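Local coordinates for protein 5-carboxymethyl-2-hydroxymuconate semialdehyde dehydrogenase (Thermus thermophilus, PDB 2D4E) that probably catalyses the NAD-dependent oxidation of 5-carboxymethyl-2-hydroxymuconate semialdehyde to the corresponding carboxylate, at residues A58-E63 with G229-A234; A235-P240 with K255-N260; A331-V334 with P340-E343. All coordinates share one frame; numbering follows the deposited sequence.

Interaction 1. Residues A58-E63 with G229-A234; sequences AARGGE and GEEAGA. With NAD (nicotinamide-adenine-dinucleotide), chain K.
E231 contributes the largest buried surface here, and its carboxylate is held by R60 in a side-on, two-nitrogen salt bridge. R60 NE donates to E231 OE2 at 2.9 Å, and R60 NH2 reaches E231 OE1 at 2.6 Å. Each oxygen offers its syn lone pair, and both N-H groups point almost straight at their acceptors. The guanidinium and carboxylate planes lie only 7° apart, so the two flat groups meet edge to edge. An extended R60 chain, with CG anti to the backbone N (chi1 -175°), carries the guanidinium across to the helix, and E231 is likewise extended beyond CG.

E231 lies in the first turn of helix 229-238, which opens beside the dinucleotide in the Rossmann-type NAD-binding domain of the aldehyde dehydrogenase family, while R60 follows strand 53-59. At the start of this helix, G229 CA lies 3.1 Å from NAD O2B; a side chain here would run into the adenine at C8A. G233 backs the adenine. The opening turn is a wide pi-type one, in which A234 N bonds to G229 O at 2.7 Å.

G61 and A232 meet beside the ion pair, G61 O resting 3.5 Å from A232 CB. Water 1 donates both to this carbonyl and to E231 OE2, at 2.8 Å from the latter, so that oxygen accepts two hydrogen bonds, one from the water and one from R60 NE.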
ATOM      1  N   ALA C  58       5.914 -15.703 -43.783  1.00 22.98           N
ATOM      2  CA  ALA C  58       5.255 -16.112 -42.554  1.00 21.48           C
ATOM      3  C   ALA C  58       3.844 -16.576 -42.895  1.00 22.03           C
ATOM      4  O   ALA C  58       3.215 -16.036 -43.806  1.00 23.47           O
ATOM      5  CB  ALA C  58       5.203 -14.942 -41.572  1.00 22.03           C
ATOM      6  N   ALA C  59       3.352 -17.574 -42.164  1.00 23.51           N
ATOM      7  CA  ALA C  59       2.007 -18.103 -42.390  1.00 22.40           C
ATOM      8  C   ALA C  59       0.957 -16.998 -42.265  1.00 24.67           C
ATOM      9  O   ALA C  59       0.993 -16.192 -41.332  1.00 25.94           O
ATOM     10  CB  ALA C  59       1.713 -19.220 -41.397  1.00 24.16           C
ATOM     11  N   ARG C  60       0.020 -16.964 -43.207  1.00 20.25           N
ATOM     12  CA  ARG C  60      -1.027 -15.954 -43.197  1.00 23.51           C
ATOM     13  C   ARG C  60      -2.240 -16.467 -42.437  1.00 25.47           C
ATOM     14  O   ARG C  60      -3.133 -17.083 -43.014  1.00 27.11           O
ATOM     15  CB  ARG C  60      -1.414 -15.591 -44.633  1.00 21.88           C
ATOM     16  CG  ARG C  60      -2.418 -14.457 -44.742  1.00 23.03           C
ATOM     17  CD  ARG C  60      -2.555 -13.996 -46.180  1.00 23.17           C
ATOM     18  NE  ARG C  60      -3.551 -12.939 -46.324  1.00 31.94           N
ATOM     19  CZ  ARG C  60      -3.800 -12.299 -47.462  1.00 33.55           C
ATOM     20  NH1 ARG C  60      -3.123 -12.605 -48.560  1.00 34.88           N
ATOM     21  NH2 ARG C  60      -4.728 -11.354 -47.505  1.00 33.02           N
ATOM     22  N   GLY C  61      -2.262 -16.200 -41.135  1.00 28.01           N
ATOM     23  CA  GLY C  61      -3.352 -16.658 -40.289  1.00 27.58           C
ATOM     24  C   GLY C  61      -4.659 -15.906 -40.431  1.00 24.29           C
ATOM     25  O   GLY C  61      -4.676 -14.703 -40.698  1.00 22.23           O
ATOM     26  N   GLY C  62      -5.759 -16.630 -40.246  1.00 25.11           N
ATOM     27  CA  GLY C  62      -7.082 -16.036 -40.347  1.00 25.09           C
ATOM     28  C   GLY C  62      -7.977 -16.499 -39.212  1.00 26.09           C
ATOM     29  O   GLY C  62      -7.490 -17.010 -38.203  1.00 28.29           O
ATOM     30  N   GLU C  63      -9.287 -16.328 -39.380  1.00 24.54           N
ATOM     31  CA  GLU C  63     -10.271 -16.715 -38.374  1.00 24.70           C
ATOM     32  C   GLU C  63     -10.088 -18.122 -37.837  1.00 22.00           C
ATOM     33  O   GLU C  63     -10.243 -18.356 -36.644  1.00 22.39           O
ATOM     34  CB  GLU C  63     -11.685 -16.606 -38.942  1.00 31.97           C
ATOM     35  CG  GLU C  63     -12.076 -15.220 -39.413  1.00 46.21           C
ATOM     36  CD  GLU C  63     -13.505 -15.166 -39.931  1.00 56.04           C
ATOM     37  OE1 GLU C  63     -13.919 -14.096 -40.429  1.00 61.94           O
ATOM     38  OE2 GLU C  63     -14.215 -16.193 -39.839  1.00 57.06           O
ATOM     39  N   GLY C 229      -3.417  -7.344 -39.676  1.00 22.07           N
ATOM     40  CA  GLY C 229      -4.274  -6.783 -38.646  1.00 22.69           C
ATOM     41  C   GLY C 229      -5.760  -6.978 -38.900  1.00 26.54           C
ATOM     42  O   GLY C 229      -6.507  -7.372 -37.997  1.00 24.89           O
ATOM     43  N   GLU C 230      -6.191  -6.706 -40.129  1.00 24.10           N
ATOM     44  CA  GLU C 230      -7.594  -6.845 -40.493  1.00 28.15           C
ATOM     45  C   GLU C 230      -8.051  -8.298 -40.569  1.00 24.05           C
ATOM     46  O   GLU C 230      -9.246  -8.575 -40.579  1.00 24.03           O
ATOM     47  CB  GLU C 230      -7.865  -6.148 -41.829  1.00 27.08           C
ATOM     48  CG  GLU C 230      -8.071  -4.651 -41.713  1.00 37.31           C
ATOM     49  CD  GLU C 230      -8.161  -3.964 -43.067  1.00 47.82           C
ATOM     50  OE1 GLU C 230      -8.818  -4.512 -43.984  1.00 49.57           O
ATOM     51  OE2 GLU C 230      -7.580  -2.867 -43.210  1.00 49.32           O
ATOM     52  N   GLU C 231      -7.104  -9.226 -40.613  1.00 25.26           N
ATOM     53  CA  GLU C 231      -7.453 -10.638 -40.686  1.00 25.48           C
ATOM     54  C   GLU C 231      -7.253 -11.329 -39.338  1.00 23.14           C
ATOM     55  O   GLU C 231      -8.194 -11.459 -38.563  1.00 26.81           O
ATOM     56  CB  GLU C 231      -6.638 -11.324 -41.794  1.00 25.31           C
ATOM     57  CG  GLU C 231      -6.938 -10.745 -43.183  1.00 26.70           C
ATOM     58  CD  GLU C 231      -6.154 -11.389 -44.322  1.00 28.88           C
ATOM     59  OE1 GLU C 231      -6.355 -10.957 -45.475  1.00 29.91           O
ATOM     60  OE2 GLU C 231      -5.343 -12.315 -44.081  1.00 28.43           O
ATOM     61  N   ALA C 232      -6.031 -11.762 -39.051  1.00 23.57           N
ATOM     62  CA  ALA C 232      -5.748 -12.428 -37.786  1.00 22.29           C
ATOM     63  C   ALA C 232      -6.003 -11.495 -36.597  1.00 23.90           C
ATOM     64  O   ALA C 232      -6.551 -11.912 -35.576  1.00 19.00           O
ATOM     65  CB  ALA C 232      -4.303 -12.914 -37.768  1.00 21.02           C
ATOM     66  N   GLY C 233      -5.603 -10.234 -36.731  1.00 20.06           N
ATOM     67  CA  GLY C 233      -5.800  -9.283 -35.651  1.00 20.17           C
ATOM     68  C   GLY C 233      -7.255  -9.102 -35.253  1.00 21.04           C
ATOM     69  O   GLY C 233      -7.622  -9.301 -34.094  1.00 20.00           O
ATOM     70  N   ALA C 234      -8.086  -8.710 -36.210  1.00 18.32           N
ATOM     71  CA  ALA C 234      -9.501  -8.499 -35.942  1.00 20.56           C
ATOM     72  C   ALA C 234     -10.188  -9.772 -35.471  1.00 22.33           C
ATOM     73  O   ALA C 234     -11.130  -9.707 -34.692  1.00 20.55           O
ATOM     74  CB  ALA C 234     -10.200  -7.957 -37.184  1.00 21.35           C
TER
HETATM   75  PA  NAD K1701      -0.691  -0.648 -36.022  1.00 28.04           P
HETATM   76  O1A NAD K1701      -1.316  -0.674 -37.340  1.00 35.18           O
HETATM   77  O2A NAD K1701      -1.623  -0.193 -34.975  1.00 32.03           O
HETATM   78  O5B NAD K1701      -0.126  -2.089 -35.535  1.00 29.93           O
HETATM   79  C5B NAD K1701      -0.263  -2.644 -34.185  1.00 24.02           C
HETATM   80  C4B NAD K1701      -0.909  -4.007 -34.303  1.00 26.30           C
HETATM   81  O4B NAD K1701      -2.274  -3.723 -34.681  1.00 25.28           O
HETATM   82  C3B NAD K1701      -0.359  -4.895 -35.454  1.00 24.85           C
HETATM   83  O3B NAD K1701       0.045  -6.186 -34.951  1.00 20.81           O
HETATM   84  C2B NAD K1701      -1.542  -4.943 -36.435  1.00 25.91           C
HETATM   85  O2B NAD K1701      -1.606  -6.172 -37.192  1.00 22.44           O
HETATM   86  C1B NAD K1701      -2.721  -4.737 -35.505  1.00 21.50           C
HETATM   87  N9A NAD K1701      -3.901  -4.258 -36.200  1.00 23.48           N
HETATM   88  C8A NAD K1701      -4.006  -3.324 -37.215  1.00 20.45           C
HETATM   89  N7A NAD K1701      -5.276  -3.119 -37.637  1.00 22.94           N
HETATM   90  C5A NAD K1701      -6.010  -3.984 -36.826  1.00 20.50           C
HETATM   91  C6A NAD K1701      -7.428  -4.262 -36.754  1.00 26.71           C
HETATM   92  N6A NAD K1701      -8.328  -3.670 -37.542  1.00 28.32           N
HETATM   93  N1A NAD K1701      -7.825  -5.198 -35.810  1.00 22.55           N
HETATM   94  C2A NAD K1701      -6.881  -5.814 -34.994  1.00 20.01           C
HETATM   95  N3A NAD K1701      -5.569  -5.624 -34.991  1.00 23.38           N
HETATM   96  C4A NAD K1701      -5.183  -4.694 -35.929  1.00 23.35           C
HETATM   97  O3  NAD K1701       0.540   0.240 -36.125  1.00 38.43           O
HETATM   98  PN  NAD K1701       2.115   0.131 -35.977  1.00 29.83           P
HETATM   99  O1N NAD K1701       2.669   0.679 -37.232  1.00 41.02           O
HETATM  100  O2N NAD K1701       2.477  -1.260 -35.655  1.00 31.72           O
HETATM  101  O5D NAD K1701       2.165   1.190 -34.847  1.00 42.63           O
HETATM  102  C5D NAD K1701       3.253   1.994 -34.462  1.00 23.70           C
HETATM  103  C4D NAD K1701       2.506   2.756 -33.412  1.00 23.47           C
HETATM  104  O4D NAD K1701       2.542   2.093 -32.129  1.00 21.05           O
HETATM  105  C3D NAD K1701       2.885   4.218 -33.224  1.00 23.42           C
HETATM  106  O3D NAD K1701       1.743   5.097 -33.240  1.00 29.39           O
HETATM  107  C2D NAD K1701       3.616   4.162 -31.884  1.00 19.11           C
HETATM  108  O2D NAD K1701       3.575   5.444 -31.225  1.00 20.88           O
HETATM  109  C1D NAD K1701       2.863   3.059 -31.174  1.00 22.68           C
HETATM  110  N1N NAD K1701       3.618   2.457 -30.062  1.00 23.91           N
HETATM  111  C2N NAD K1701       3.140   2.840 -28.818  1.00 20.92           C
HETATM  112  C3N NAD K1701       3.810   2.326 -27.719  1.00 23.47           C
HETATM  113  C7N NAD K1701       3.402   2.685 -26.298  1.00 20.13           C
HETATM  114  O7N NAD K1701       4.029   2.196 -25.375  1.00 25.59           O
HETATM  115  N7N NAD K1701       2.378   3.530 -26.082  1.00 21.78           N
HETATM  116  C4N NAD K1701       4.965   1.429 -27.872  1.00 25.85           C
HETATM  117  C5N NAD K1701       5.339   1.124 -29.213  1.00 20.86           C
HETATM  118  C6N NAD K1701       4.726   1.593 -30.343  1.00 19.12           C
HETATM  119  O   HOH W   1      -3.358 -12.708 -42.128  1.00 20.90           O

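Interaction 2. Residues A235-P240 with K255-N260; sequences ALVAHP and KIVMRN
A238 and N260 mark the closest backbone approach of two helices that converge near their C-terminal ends, with A238 CA 6.3 Å from N260 CA. Helix 229-238 leads into strand 244-248 and helix 251-261 leads out of it, so the contact joins the helices before and after this strand in the parallel sheet of the Rossmann-type alpha/beta domain. H239, the first residue to leave helical geometry, closes the first helix: its N bonds to L236 O at 3.3 Å and, weakly, to A235 O.

V237 buries the most surface. Both of its methyls touch V257 CG1, V237 CG2 coming within 3.9 Å of it, and the two valines cross at a slant. V237 CG1, anti to the backbone N (chi1 175°), alone also lies against the second helix itself, 3.5 Å from V257 O and 3.8 Å from N260 CB, whereas CG2 also reaches V257 CG2. V237 packs further on I169 and L245, and V257 on L247, which ties this small apolar patch to the strands beneath. The V257 side chain lies near the bound NAD as well, so one residue serves both the helix pair and the cofactor pocket.

N260 reaches back over V237 with CG anti to its backbone N (chi1 -179°), a torsion that places the amide against both V237 and the A238 methyl. On another side of the same helix, R259 forms a salt bridge with D263 of the second subunit.

No direct hydrogen bond spans the two segments. Instead water 2 links the backbones, donating to V237 O at 2.7 Å and to N260 O at 3.0 Å, while K266 NZ also donates to V237 O.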
ATOM      1  N   ALA C 235      -9.728 -10.932 -35.938  1.00 23.48           N
ATOM      2  CA  ALA C 235     -10.344 -12.191 -35.518  1.00 24.61           C
ATOM      3  C   ALA C 235     -10.051 -12.446 -34.038  1.00 24.43           C
ATOM      4  O   ALA C 235     -10.897 -12.958 -33.306  1.00 21.47           O
ATOM      5  CB  ALA C 235      -9.827 -13.350 -36.366  1.00 22.44           C
ATOM      6  N   LEU C 236      -8.849 -12.083 -33.601  1.00 23.28           N
ATOM      7  CA  LEU C 236      -8.470 -12.272 -32.201  1.00 22.67           C
ATOM      8  C   LEU C 236      -9.293 -11.336 -31.309  1.00 24.79           C
ATOM      9  O   LEU C 236      -9.782 -11.736 -30.252  1.00 23.33           O
ATOM     10  CB  LEU C 236      -6.970 -12.008 -32.010  1.00 18.73           C
ATOM     11  CG  LEU C 236      -6.399 -12.105 -30.583  1.00 16.86           C
ATOM     12  CD1 LEU C 236      -6.780 -13.429 -29.942  1.00 16.80           C
ATOM     13  CD2 LEU C 236      -4.885 -11.947 -30.623  1.00 20.42           C
ATOM     14  N   VAL C 237      -9.453 -10.090 -31.743  1.00 20.38           N
ATOM     15  CA  VAL C 237     -10.223  -9.122 -30.976  1.00 21.43           C
ATOM     16  C   VAL C 237     -11.678  -9.558 -30.846  1.00 19.66           C
ATOM     17  O   VAL C 237     -12.310  -9.347 -29.814  1.00 21.53           O
ATOM     18  CB  VAL C 237     -10.173  -7.726 -31.633  1.00 14.20           C
ATOM     19  CG1 VAL C 237     -11.075  -6.758 -30.882  1.00 12.82           C
ATOM     20  CG2 VAL C 237      -8.737  -7.210 -31.632  1.00 15.42           C
ATOM     21  N   ALA C 238     -12.200 -10.185 -31.891  1.00 20.68           N
ATOM     22  CA  ALA C 238     -13.589 -10.631 -31.893  1.00 24.18           C
ATOM     23  C   ALA C 238     -13.859 -11.952 -31.197  1.00 22.07           C
ATOM     24  O   ALA C 238     -15.008 -12.237 -30.866  1.00 27.78           O
ATOM     25  CB  ALA C 238     -14.106 -10.710 -33.329  1.00 19.61           C
ATOM     26  N   HIS C 239     -12.827 -12.754 -30.955  1.00 21.22           N
ATOM     27  CA  HIS C 239     -13.048 -14.064 -30.347  1.00 20.09           C
ATOM     28  C   HIS C 239     -13.549 -14.045 -28.908  1.00 24.71           C
ATOM     29  O   HIS C 239     -12.926 -13.456 -28.023  1.00 23.70           O
ATOM     30  CB  HIS C 239     -11.793 -14.928 -30.438  1.00 18.59           C
ATOM     31  CG  HIS C 239     -12.083 -16.395 -30.390  1.00 22.86           C
ATOM     32  ND1 HIS C 239     -12.620 -17.010 -29.279  1.00 24.11           N
ATOM     33  CD2 HIS C 239     -11.974 -17.357 -31.338  1.00 25.24           C
ATOM     34  CE1 HIS C 239     -12.832 -18.287 -29.546  1.00 21.91           C
ATOM     35  NE2 HIS C 239     -12.448 -18.523 -30.788  1.00 23.26           N
ATOM     36  N   PRO C 240     -14.679 -14.725 -28.657  1.00 23.11           N
ATOM     37  CA  PRO C 240     -15.329 -14.826 -27.346  1.00 21.13           C
ATOM     38  C   PRO C 240     -14.556 -15.539 -26.241  1.00 22.55           C
ATOM     39  O   PRO C 240     -14.925 -15.439 -25.071  1.00 26.88           O
ATOM     40  CB  PRO C 240     -16.657 -15.520 -27.668  1.00 23.37           C
ATOM     41  CG  PRO C 240     -16.308 -16.402 -28.817  1.00 26.78           C
ATOM     42  CD  PRO C 240     -15.421 -15.499 -29.670  1.00 22.91           C
ATOM     43  N   LYS C 255      -9.165   2.743 -31.668  1.00 16.98           N
ATOM     44  CA  LYS C 255     -10.591   2.974 -31.882  1.00 21.24           C
ATOM     45  C   LYS C 255     -11.269   1.784 -32.555  1.00 24.66           C
ATOM     46  O   LYS C 255     -12.355   1.351 -32.146  1.00 19.02           O
ATOM     47  CB  LYS C 255     -10.803   4.223 -32.737  1.00 18.75           C
ATOM     48  CG  LYS C 255     -10.477   5.523 -32.030  1.00 26.46           C
ATOM     49  CD  LYS C 255     -10.716   6.715 -32.940  1.00 24.54           C
ATOM     50  CE  LYS C 255     -10.232   8.008 -32.298  1.00 30.48           C
ATOM     51  NZ  LYS C 255     -10.311   9.154 -33.252  1.00 36.31           N
ATOM     52  N   ILE C 256     -10.624   1.264 -33.596  1.00 22.84           N
ATOM     53  CA  ILE C 256     -11.156   0.132 -34.334  1.00 20.41           C
ATOM     54  C   ILE C 256     -11.235  -1.100 -33.437  1.00 23.63           C
ATOM     55  O   ILE C 256     -12.236  -1.821 -33.436  1.00 19.38           O
ATOM     56  CB  ILE C 256     -10.274  -0.157 -35.572  1.00 26.60           C
ATOM     57  CG1 ILE C 256     -10.468   0.961 -36.603  1.00 23.10           C
ATOM     58  CG2 ILE C 256     -10.609  -1.525 -36.168  1.00 20.77           C
ATOM     59  CD1 ILE C 256      -9.440   0.975 -37.711  1.00 21.30           C
ATOM     60  N   VAL C 257     -10.188  -1.326 -32.653  1.00 20.56           N
ATOM     61  CA  VAL C 257     -10.157  -2.479 -31.768  1.00 20.39           C
ATOM     62  C   VAL C 257     -11.178  -2.382 -30.647  1.00 21.43           C
ATOM     63  O   VAL C 257     -11.852  -3.363 -30.329  1.00 19.31           O
ATOM     64  CB  VAL C 257      -8.749  -2.683 -31.174  1.00 19.14           C
ATOM     65  CG1 VAL C 257      -8.794  -3.701 -30.038  1.00 14.59           C
ATOM     66  CG2 VAL C 257      -7.817  -3.174 -32.262  1.00 18.90           C
ATOM     67  N   MET C 258     -11.307  -1.203 -30.051  1.00 21.42           N
ATOM     68  CA  MET C 258     -12.266  -1.029 -28.968  1.00 20.87           C
ATOM     69  C   MET C 258     -13.684  -1.251 -29.475  1.00 20.40           C
ATOM     70  O   MET C 258     -14.497  -1.897 -28.814  1.00 19.65           O
ATOM     71  CB  MET C 258     -12.142   0.376 -28.364  1.00 17.49           C
ATOM     72  CG  MET C 258     -13.039   0.600 -27.159  1.00 15.95           C
ATOM     73  SD  MET C 258     -12.759   2.184 -26.344  1.00 26.57           S
ATOM     74  CE  MET C 258     -14.163   2.237 -25.215  1.00 20.49           C
ATOM     75  N   ARG C 259     -13.971  -0.717 -30.658  1.00 22.81           N
ATOM     76  CA  ARG C 259     -15.295  -0.852 -31.259  1.00 25.23           C
ATOM     77  C   ARG C 259     -15.646  -2.324 -31.455  1.00 24.65           C
ATOM     78  O   ARG C 259     -16.757  -2.754 -31.150  1.00 25.00           O
ATOM     79  CB  ARG C 259     -15.326  -0.122 -32.605  1.00 24.88           C
ATOM     80  CG  ARG C 259     -16.716   0.075 -33.195  1.00 35.10           C
ATOM     81  CD  ARG C 259     -16.662   0.950 -34.450  1.00 31.13           C
ATOM     82  NE  ARG C 259     -16.142   2.288 -34.164  1.00 39.99           N
ATOM     83  CZ  ARG C 259     -15.036   2.805 -34.699  1.00 40.37           C
ATOM     84  NH1 ARG C 259     -14.307   2.105 -35.562  1.00 35.31           N
ATOM     85  NH2 ARG C 259     -14.655   4.033 -34.368  1.00 38.98           N
ATOM     86  N   ASN C 260     -14.680  -3.087 -31.957  1.00 21.62           N
ATOM     87  CA  ASN C 260     -14.841  -4.512 -32.207  1.00 23.23           C
ATOM     88  C   ASN C 260     -14.918  -5.289 -30.887  1.00 22.20           C
ATOM     89  O   ASN C 260     -15.652  -6.270 -30.766  1.00 21.96           O
ATOM     90  CB  ASN C 260     -13.657  -5.000 -33.056  1.00 30.03           C
ATOM     91  CG  ASN C 260     -13.738  -6.480 -33.408  1.00 38.19           C
ATOM     92  OD1 ASN C 260     -12.803  -7.043 -33.997  1.00 35.00           O
ATOM     93  ND2 ASN C 260     -14.849  -7.117 -33.054  1.00 36.41           N
TER
HETATM   94  O   HOH W   2     -14.951  -8.794 -29.309  1.00 23.24           O

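Interaction 3. Residues A331-V334 with P340-E343; sequences AIRV and PETE
R333 and E343 pair through backbone and side chain together, and the path of the arginine explains how. R333 CB lies 3.6 Å from both E341 O and E343 OE2. CG continues alongside E343 OE2, and CD packs near E341 O. At chi3 (-65°) the chain bends, turning R333 NE back onto the opposing backbone, where it donates to E341 O at 2.7 Å. That carbonyl lies close to the guanidinium plane and receives the N-H in its own plane. At the tip, the guanidinium stacks on the E343 carboxylate, the two planes 5° apart. R333 NH2 lies over E343 CD at 3.7 Å, and R333 NH1 makes a long pair with E343 OE2 at 3.8 Å. Over the opposite face comes E341 OE1, a long ion pair 4.0 Å from R333 NE. Both carboxylates thus act on this group through charge, without an N-H aimed at them.

The backbone completes the pairing. E343 N donates to R333 O at 2.8 Å, and R333 N returns an almost straight bond to E343 OE2, also 2.8 Å long, on its anti lone pair. The result is a compact loop closure between helices 315-331 and 350-365 of the aldehyde dehydrogenase fold. I332 CG2 packs on E343 CB beside it, and T342 OG1 turns to H336 O inside the loop.

E343 OE2 accepts a second hydrogen bond from water 3, which also donates to A331 O. The same carboxylate therefore holds R333 N through OE2 and reaches the second subunit through OE1, which accepts from G514 N of that chain. With these donors and a stacked guanidinium around it, the buried E343 carboxylate is probably stabilised in its ionised form.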
ATOM      1  N   ALA C 331      25.179  15.863 -38.667  1.00 22.61           N
ATOM      2  CA  ALA C 331      26.310  14.965 -38.438  1.00 20.89           C
ATOM      3  C   ALA C 331      25.938  13.495 -38.221  1.00 23.35           C
ATOM      4  O   ALA C 331      26.805  12.625 -38.283  1.00 23.31           O
ATOM      5  CB  ALA C 331      27.130  15.470 -37.253  1.00 20.95           C
ATOM      6  N   ILE C 332      24.662  13.214 -37.961  1.00 21.41           N
ATOM      7  CA  ILE C 332      24.218  11.838 -37.738  1.00 21.27           C
ATOM      8  C   ILE C 332      24.607  10.917 -38.903  1.00 22.70           C
ATOM      9  O   ILE C 332      24.286  11.199 -40.056  1.00 23.91           O
ATOM     10  CB  ILE C 332      22.679  11.776 -37.536  1.00 22.13           C
ATOM     11  CG1 ILE C 332      22.302  12.498 -36.236  1.00 19.64           C
ATOM     12  CG2 ILE C 332      22.208  10.332 -37.507  1.00 21.18           C
ATOM     13  CD1 ILE C 332      20.817  12.636 -36.006  1.00 21.99           C
ATOM     14  N   ARG C 333      25.300   9.821 -38.592  1.00 19.55           N
ATOM     15  CA  ARG C 333      25.727   8.866 -39.610  1.00 16.81           C
ATOM     16  C   ARG C 333      24.585   7.925 -40.005  1.00 23.10           C
ATOM     17  O   ARG C 333      24.056   7.179 -39.171  1.00 19.15           O
ATOM     18  CB  ARG C 333      26.925   8.045 -39.106  1.00 23.65           C
ATOM     19  CG  ARG C 333      28.198   8.869 -38.860  1.00 23.78           C
ATOM     20  CD  ARG C 333      29.386   7.981 -38.505  1.00 19.97           C
ATOM     21  NE  ARG C 333      29.201   7.287 -37.234  1.00 22.64           N
ATOM     22  CZ  ARG C 333      29.367   7.845 -36.037  1.00 26.24           C
ATOM     23  NH1 ARG C 333      29.752   9.111 -35.934  1.00 24.08           N
ATOM     24  NH2 ARG C 333      29.167   7.131 -34.936  1.00 27.31           N
ATOM     25  N   VAL C 334      24.215   7.971 -41.283  1.00 17.00           N
ATOM     26  CA  VAL C 334      23.140   7.144 -41.820  1.00 17.80           C
ATOM     27  C   VAL C 334      23.756   5.983 -42.591  1.00 22.46           C
ATOM     28  O   VAL C 334      24.630   6.183 -43.437  1.00 21.48           O
ATOM     29  CB  VAL C 334      22.230   7.973 -42.766  1.00 16.25           C
ATOM     30  CG1 VAL C 334      21.096   7.113 -43.309  1.00 15.19           C
ATOM     31  CG2 VAL C 334      21.672   9.182 -42.014  1.00 18.72           C
ATOM     32  N   PRO C 340      28.611  -1.175 -37.679  1.00 20.50           N
ATOM     33  CA  PRO C 340      28.811  -0.569 -36.355  1.00 22.26           C
ATOM     34  C   PRO C 340      28.924   0.958 -36.320  1.00 24.26           C
ATOM     35  O   PRO C 340      28.770   1.567 -35.261  1.00 23.52           O
ATOM     36  CB  PRO C 340      30.067  -1.276 -35.828  1.00 21.44           C
ATOM     37  CG  PRO C 340      30.759  -1.764 -37.075  1.00 23.56           C
ATOM     38  CD  PRO C 340      29.616  -2.221 -37.934  1.00 19.08           C
ATOM     39  N   GLU C 341      29.173   1.575 -37.471  1.00 22.00           N
ATOM     40  CA  GLU C 341      29.298   3.031 -37.542  1.00 24.56           C
ATOM     41  C   GLU C 341      27.956   3.741 -37.717  1.00 22.43           C
ATOM     42  O   GLU C 341      27.855   4.947 -37.501  1.00 18.92           O
ATOM     43  CB  GLU C 341      30.219   3.428 -38.699  1.00 28.59           C
ATOM     44  CG  GLU C 341      31.661   3.026 -38.495  1.00 42.34           C
ATOM     45  CD  GLU C 341      32.259   3.683 -37.272  1.00 51.21           C
ATOM     46  OE1 GLU C 341      32.418   4.926 -37.287  1.00 52.82           O
ATOM     47  OE2 GLU C 341      32.559   2.957 -36.296  1.00 52.93           O
ATOM     48  N   THR C 342      26.934   2.987 -38.109  1.00 21.21           N
ATOM     49  CA  THR C 342      25.601   3.538 -38.338  1.00 20.92           C
ATOM     50  C   THR C 342      24.910   4.038 -37.071  1.00 21.76           C
ATOM     51  O   THR C 342      24.988   3.399 -36.022  1.00 20.93           O
ATOM     52  CB  THR C 342      24.685   2.483 -38.987  1.00 18.29           C
ATOM     53  OG1 THR C 342      25.257   2.048 -40.227  1.00 19.59           O
ATOM     54  CG2 THR C 342      23.289   3.063 -39.230  1.00 14.73           C
ATOM     55  N   GLU C 343      24.233   5.180 -37.174  1.00 20.46           N
ATOM     56  CA  GLU C 343      23.497   5.732 -36.041  1.00 24.36           C
ATOM     57  C   GLU C 343      22.015   5.707 -36.392  1.00 24.39           C
ATOM     58  O   GLU C 343      21.164   5.453 -35.537  1.00 32.17           O
ATOM     59  CB  GLU C 343      23.946   7.164 -35.735  1.00 17.42           C
ATOM     60  CG  GLU C 343      25.387   7.260 -35.242  1.00 23.05           C
ATOM     61  CD  GLU C 343      25.810   8.684 -34.946  1.00 24.26           C
ATOM     62  OE1 GLU C 343      26.000   9.018 -33.757  1.00 27.51           O
ATOM     63  OE2 GLU C 343      25.942   9.472 -35.903  1.00 25.94           O
TER
HETATM   64  O   HOH W   3      27.621  11.603 -35.872  1.00 32.45           O

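In the fold
Interactions 1 and 2 are successive contacts of one helix, 229-238. Their centres are 13 Å apart, and they touch directly where E63 CA lies 3.9 Å from A235 CB. The start of that helix borders the adenine end of NAD and its far end meets helix 251-261. Both contacts therefore involve residues that line the NAD pocket: G229, G233 and A234 in interaction 1, I256 and V257 in interaction 2. Interaction 3 stands apart: its centre is about 36 Å from that of interaction 1 and 41 Å from that of interaction 2, with nearest atoms about 26 and 30 Å away. It lies across the chain's centre from interaction 2, yet both contacts touch the second subunit.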